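Local coordinates for protein interpain A (Prevotella intermedia, PDB 3BB7) that probably cleaves peptide bonds as a cysteine protease of the C10 family, here captured as part of its proenzyme, with inhibitor-like and protease regions joined in one chain, at residues 225-230 with 311-316; 91-96 with 167-172. The protein carries 1 engineered substitution. All blocks are in the same frame, centred on the assembly; numbering follows the deposited sequence.

Overall arrangement
The two contacts lie on opposite sides of the chain's centre, about 25 Å apart between centres, and share no helix or strand. Interaction 1 joins two neighbouring strands at one margin of the long antiparallel sheet; a regular backbone ladder runs between them, with a buried hydrophobic pair and charged or polar pairs set along it. Interaction 2 joins two irregular loops: an indole and one backbone amide meet backbone carbonyls, a threonine hydroxyl meets a carboxylate, and two waters add bridges. Both are partly buried, but among the touching residues interaction 2 includes exposed ones and interaction 1 none. The side chain of Gln311 lies about 6 Å from that of His267, the predicted proton acceptor, and 91-96 runs on toward the helix of the engineered Ala116.

Interaction 1: 225-230 with 311-316; sequences EYITRA and QDMVRG
Ile227 and Met313 face each other as a hydrogen-bonded antiparallel pair, with Ile227 N 2.9 Å from Met313 O and the return bond running from Met313 N to Ile227 O. Their side chains lie alongside one another on the same face of the sheet, packed tightly, with Ile227 CG1 3.4 Å from Met313 CG. CG1 of Ile227 sits between its own backbone N and carbonyl carbon (chi1 63°), and CD1 beyond it rests over the centre of the Arg315 guanidinium, 3.9 Å above the plane. Arg315, on that same face, also runs beside Glu225: the two form a salt bridge, Arg315 NE to Glu225 OE1 2.8 Å, although its hydrogen bond is bent and weak. Carboxylate and guanidinium planes are 22° apart, and a further pair of backbone bonds joins these two residues.

The other face carries Tyr226, Thr228, Asp312 and Val314. Thr228 OG1 donates to Asp312 OD2 at 2.7 Å, and water 1 gives the same oxygen a second hydrogen while bonding Tyr226 OH. The Tyr226 ring presents its edge to the Asp312 side chain, Tyr226 CE2 3.4 Å from Asp312 CG, with ring and carboxylate planes 86° apart. Past the strand end, Arg229 N reaches Gln311 O, and Arg229 NH1 donates to Gln311 OE1 at 3.0 Å, tilted from the carbonyl plane. Both polar ends have further partners: Arg229 bonds Ile296 O and Asp297 O and pairs with Asp234, while Gln311 OE1 also bonds Tyr253 OH.

Helix 234-246 covers Ile227 and Met313 through Trp237, and helix 208-218 lies against Tyr226. Strand 312-315 also bonds 251-255, leaving 225-228 outermost at this margin, in the protease part of the sheet, consistent with the beta half of a papain-like, clan CA fold.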
# COMPACT_ATOMS: atom_id res chain seq x y z
N GLU A 225 4.79 -12.18 8.53
CA GLU A 225 5.17 -11.51 9.77
C GLU A 225 5.22 -10.01 9.57
O GLU A 225 5.56 -9.52 8.49
CB GLU A 225 6.51 -12.08 10.29
CG GLU A 225 7.63 -11.84 9.31
CD GLU A 225 9.01 -11.93 9.94
OE1 GLU A 225 9.98 -12.10 9.19
OE2 GLU A 225 9.11 -11.85 11.18
N TYR A 226 4.88 -9.27 10.61
CA TYR A 226 4.91 -7.82 10.59
C TYR A 226 6.23 -7.36 11.22
O TYR A 226 6.65 -7.91 12.24
CB TYR A 226 3.68 -7.31 11.39
CG TYR A 226 3.88 -6.12 12.32
CD1 TYR A 226 3.92 -6.29 13.70
CD2 TYR A 226 4.00 -4.84 11.81
CE1 TYR A 226 4.11 -5.21 14.54
CE2 TYR A 226 4.16 -3.73 12.64
CZ TYR A 226 4.22 -3.93 14.00
OH TYR A 226 4.39 -2.83 14.81
N ILE A 227 6.86 -6.36 10.60
CA ILE A 227 8.03 -5.70 11.20
C ILE A 227 7.85 -4.19 11.11
O ILE A 227 7.11 -3.70 10.26
CB ILE A 227 9.35 -6.16 10.54
CG1 ILE A 227 9.42 -5.79 9.05
CG2 ILE A 227 9.56 -7.69 10.80
CD1 ILE A 227 10.79 -6.07 8.44
N THR A 228 8.51 -3.45 12.01
CA THR A 228 8.35 -2.01 12.01
C THR A 228 9.68 -1.28 11.80
O THR A 228 10.73 -1.71 12.29
CB THR A 228 7.59 -1.54 13.24
OG1 THR A 228 7.09 -0.20 13.04
CG2 THR A 228 8.48 -1.57 14.45
N ARG A 229 9.62 -0.20 11.01
CA ARG A 229 10.86 0.44 10.56
C ARG A 229 11.70 1.01 11.69
O ARG A 229 12.91 1.04 11.58
CB ARG A 229 10.57 1.53 9.52
CG ARG A 229 11.85 1.98 8.85
CD ARG A 229 11.55 2.92 7.71
NE ARG A 229 12.80 3.51 7.24
CZ ARG A 229 12.98 4.06 6.04
NH1 ARG A 229 11.99 4.11 5.15
NH2 ARG A 229 14.18 4.55 5.73
N ALA A 230 11.06 1.46 12.78
CA ALA A 230 11.80 2.06 13.87
C ALA A 230 12.85 1.12 14.47
O ALA A 230 13.80 1.58 15.08
CB ALA A 230 10.85 2.53 14.95
N GLN A 311 5.55 3.31 9.64
CA GLN A 311 6.04 2.46 8.55
C GLN A 311 6.27 1.06 9.04
O GLN A 311 7.22 0.80 9.79
CB GLN A 311 7.35 3.00 7.96
CG GLN A 311 7.21 4.31 7.23
CD GLN A 311 8.55 4.77 6.69
OE1 GLN A 311 9.04 4.25 5.66
NE2 GLN A 311 9.15 5.75 7.35
N ASP A 312 5.35 0.19 8.66
CA ASP A 312 5.38 -1.22 9.00
C ASP A 312 5.36 -1.97 7.68
O ASP A 312 4.90 -1.44 6.65
CB ASP A 312 4.11 -1.61 9.77
CG ASP A 312 3.84 -0.73 10.97
OD1 ASP A 312 2.66 -0.38 11.20
OD2 ASP A 312 4.80 -0.37 11.68
N MET A 313 5.84 -3.21 7.68
CA MET A 313 5.67 -4.05 6.50
C MET A 313 5.22 -5.42 6.95
O MET A 313 5.54 -5.88 8.05
CB MET A 313 6.93 -4.11 5.63
CG MET A 313 8.00 -5.07 6.02
SD MET A 313 9.28 -5.49 4.77
CE MET A 313 10.10 -3.90 4.63
N VAL A 314 4.52 -6.10 6.05
CA VAL A 314 4.25 -7.52 6.26
C VAL A 314 5.05 -8.22 5.19
O VAL A 314 4.83 -7.97 3.98
CB VAL A 314 2.76 -7.87 6.15
CG1 VAL A 314 2.60 -9.37 6.29
CG2 VAL A 314 1.97 -7.15 7.21
N ARG A 315 6.01 -9.04 5.62
CA ARG A 315 6.80 -9.85 4.71
C ARG A 315 6.45 -11.32 4.95
O ARG A 315 5.70 -11.65 5.89
CB ARG A 315 8.29 -9.54 4.88
CG ARG A 315 8.89 -9.99 6.18
CD ARG A 315 10.38 -9.62 6.26
NE ARG A 315 10.84 -9.89 7.61
CZ ARG A 315 12.11 -9.80 8.00
NH1 ARG A 315 13.05 -9.46 7.11
NH2 ARG A 315 12.42 -10.04 9.27
N GLY A 316 6.94 -12.22 4.09
CA GLY A 316 6.68 -13.65 4.26
C GLY A 316 5.41 -14.11 3.57
O GLY A 316 4.93 -15.20 3.84
O HOH W 1 3.44 -0.44 14.20

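Interaction 2: 91-96 with 167-172; sequences TTTWGQ and KDNYSG. Unlike the reference sequence in segment 167-172: Asn169 (reference Asp).
Asp168 grips the 91-96 loop with both its side chain and its backbone. Its OD1 accepts a hydrogen bond from Thr91 OG1 at 2.8 Å, the hydroxyl approaching from above the carboxylate plane, 43° out of it. The Asp168 carbonyl oxygen takes the amide of Thr93, Thr93 N to Asp168 O 3.0 Å, and also receives a CA-H contact from Thr92. Water 2 ties this cluster together, donating to Thr91 O and more weakly to Asp168 O while bonding Thr93 OG1.

Trp94 provides the second anchor. Its CG lies anti to the carbonyl carbon (chi1 -67°). The indole NE1 donates to Lys167 O at 2.8 Å, with the acceptor in the ring plane and the donor nearly in line with the C=O bond. Thr92 CG2 lies over one face of the indole, 3.3 Å above it and offset toward the rim. The loop it belongs to leads into helix 116-128, which starts with the engineered Ala116 at the predicted nucleophile position, as in papain-like proteases; Gln123 of that helix bonds Thr92 OG1 and Trp94 N.

Tyr170 presents its edge to the indole nitrogen, Tyr170 CE1 to Trp94 NE1 3.6 Å; the plane of the five-membered ring of Trp94 stands at 58° to that of Tyr170, an oblique pair. The Tyr170 hydroxyl accepts from Lys167 N, curling 167-170 back on itself, and also bonds Glu178 O of helix 176-192. Asn169, which differs from the reference sequence, forms an Asx turn: its OD1 accepts from Ser171 N and, at 2.6 Å, from Ser171 OG. Water 3 donates to that same oxygen and to Thr93 O and accepts from Tyr170 N.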
# COMPACT_ATOMS: atom_id res chain seq x y z
N THR A 91 -0.24 -6.19 -11.64
CA THR A 91 -0.95 -5.69 -12.83
C THR A 91 -2.30 -5.05 -12.48
O THR A 91 -2.99 -4.51 -13.34
CB THR A 91 -1.19 -6.83 -13.83
OG1 THR A 91 -1.86 -7.92 -13.18
CG2 THR A 91 0.18 -7.33 -14.38
N THR A 92 -2.67 -5.13 -11.20
CA THR A 92 -3.97 -4.65 -10.77
C THR A 92 -3.90 -3.17 -10.37
O THR A 92 -2.84 -2.65 -10.00
CB THR A 92 -4.47 -5.46 -9.56
OG1 THR A 92 -3.44 -5.50 -8.55
CG2 THR A 92 -4.84 -6.86 -9.97
N THR A 93 -5.05 -2.50 -10.45
CA THR A 93 -5.17 -1.14 -9.99
C THR A 93 -6.39 -1.03 -9.09
O THR A 93 -7.35 -0.31 -9.37
CB THR A 93 -5.24 -0.13 -11.16
OG1 THR A 93 -6.18 -0.59 -12.13
CG2 THR A 93 -3.87 0.03 -11.80
N TRP A 94 -6.37 -1.77 -7.99
CA TRP A 94 -7.56 -1.87 -7.15
C TRP A 94 -7.74 -0.71 -6.19
O TRP A 94 -6.84 0.13 -6.05
CB TRP A 94 -7.54 -3.23 -6.43
CG TRP A 94 -7.70 -4.39 -7.39
CD1 TRP A 94 -8.00 -4.32 -8.73
CD2 TRP A 94 -7.63 -5.78 -7.07
NE1 TRP A 94 -8.13 -5.58 -9.27
CE2 TRP A 94 -7.88 -6.50 -8.28
CE3 TRP A 94 -7.32 -6.51 -5.90
CZ2 TRP A 94 -7.85 -7.89 -8.34
CZ3 TRP A 94 -7.32 -7.90 -5.95
CH2 TRP A 94 -7.57 -8.58 -7.18
N GLY A 95 -8.92 -0.62 -5.58
CA GLY A 95 -9.25 0.47 -4.70
C GLY A 95 -10.11 -0.01 -3.55
O GLY A 95 -10.07 -1.21 -3.20
N GLN A 96 -10.88 0.90 -2.95
CA GLN A 96 -11.60 0.59 -1.71
C GLN A 96 -13.12 0.72 -1.82
O GLN A 96 -13.84 0.35 -0.87
CB GLN A 96 -11.14 1.52 -0.58
CG GLN A 96 -9.68 1.37 -0.18
CD GLN A 96 -9.40 2.09 1.13
OE1 GLN A 96 -10.22 2.05 2.06
NE2 GLN A 96 -8.22 2.73 1.22
N LYS A 167 -10.23 -9.31 -12.19
CA LYS A 167 -9.83 -8.41 -13.25
C LYS A 167 -8.75 -7.45 -12.76
O LYS A 167 -8.72 -7.10 -11.58
CB LYS A 167 -11.09 -7.65 -13.71
CG LYS A 167 -11.04 -6.90 -14.98
CD LYS A 167 -12.47 -6.56 -15.46
CE LYS A 167 -12.49 -6.16 -16.92
NZ LYS A 167 -11.31 -6.57 -17.70
N ASP A 168 -7.88 -7.01 -13.68
CA ASP A 168 -6.84 -6.05 -13.32
C ASP A 168 -7.46 -4.71 -12.93
O ASP A 168 -7.04 -4.09 -11.98
CB ASP A 168 -5.86 -5.85 -14.46
CG ASP A 168 -4.84 -6.95 -14.56
OD1 ASP A 168 -4.67 -7.73 -13.57
OD2 ASP A 168 -4.19 -7.02 -15.63
N ASN A 169 -8.48 -4.28 -13.68
CA ASN A 169 -9.00 -2.91 -13.63
C ASN A 169 -10.53 -3.01 -13.53
O ASN A 169 -11.15 -3.64 -14.36
CB ASN A 169 -8.61 -2.23 -14.97
CG ASN A 169 -8.98 -0.76 -15.05
OD1 ASN A 169 -9.67 -0.20 -14.18
ND2 ASN A 169 -8.52 -0.11 -16.14
N TYR A 170 -11.13 -2.39 -12.52
CA TYR A 170 -12.57 -2.38 -12.36
C TYR A 170 -13.14 -0.96 -12.52
O TYR A 170 -14.26 -0.71 -12.12
CB TYR A 170 -12.98 -2.90 -10.97
CG TYR A 170 -12.84 -4.41 -10.81
CD1 TYR A 170 -11.64 -4.97 -10.34
CD2 TYR A 170 -13.91 -5.26 -11.10
CE1 TYR A 170 -11.49 -6.35 -10.17
CE2 TYR A 170 -13.78 -6.66 -10.93
CZ TYR A 170 -12.56 -7.19 -10.46
OH TYR A 170 -12.42 -8.55 -10.31
N SER A 171 -12.38 -0.05 -13.13
CA SER A 171 -12.84 1.33 -13.29
C SER A 171 -13.74 1.53 -14.49
O SER A 171 -14.27 2.64 -14.70
CB SER A 171 -11.66 2.29 -13.40
OG SER A 171 -10.94 2.02 -14.59
N GLY A 172 -13.90 0.50 -15.32
CA GLY A 172 -14.84 0.59 -16.42
C GLY A 172 -15.77 -0.59 -16.34
O GLY A 172 -16.53 -0.75 -15.36
O HOH W 2 -4.90 -2.46 -13.96
O HOH W 3 -9.26 -0.34 -11.53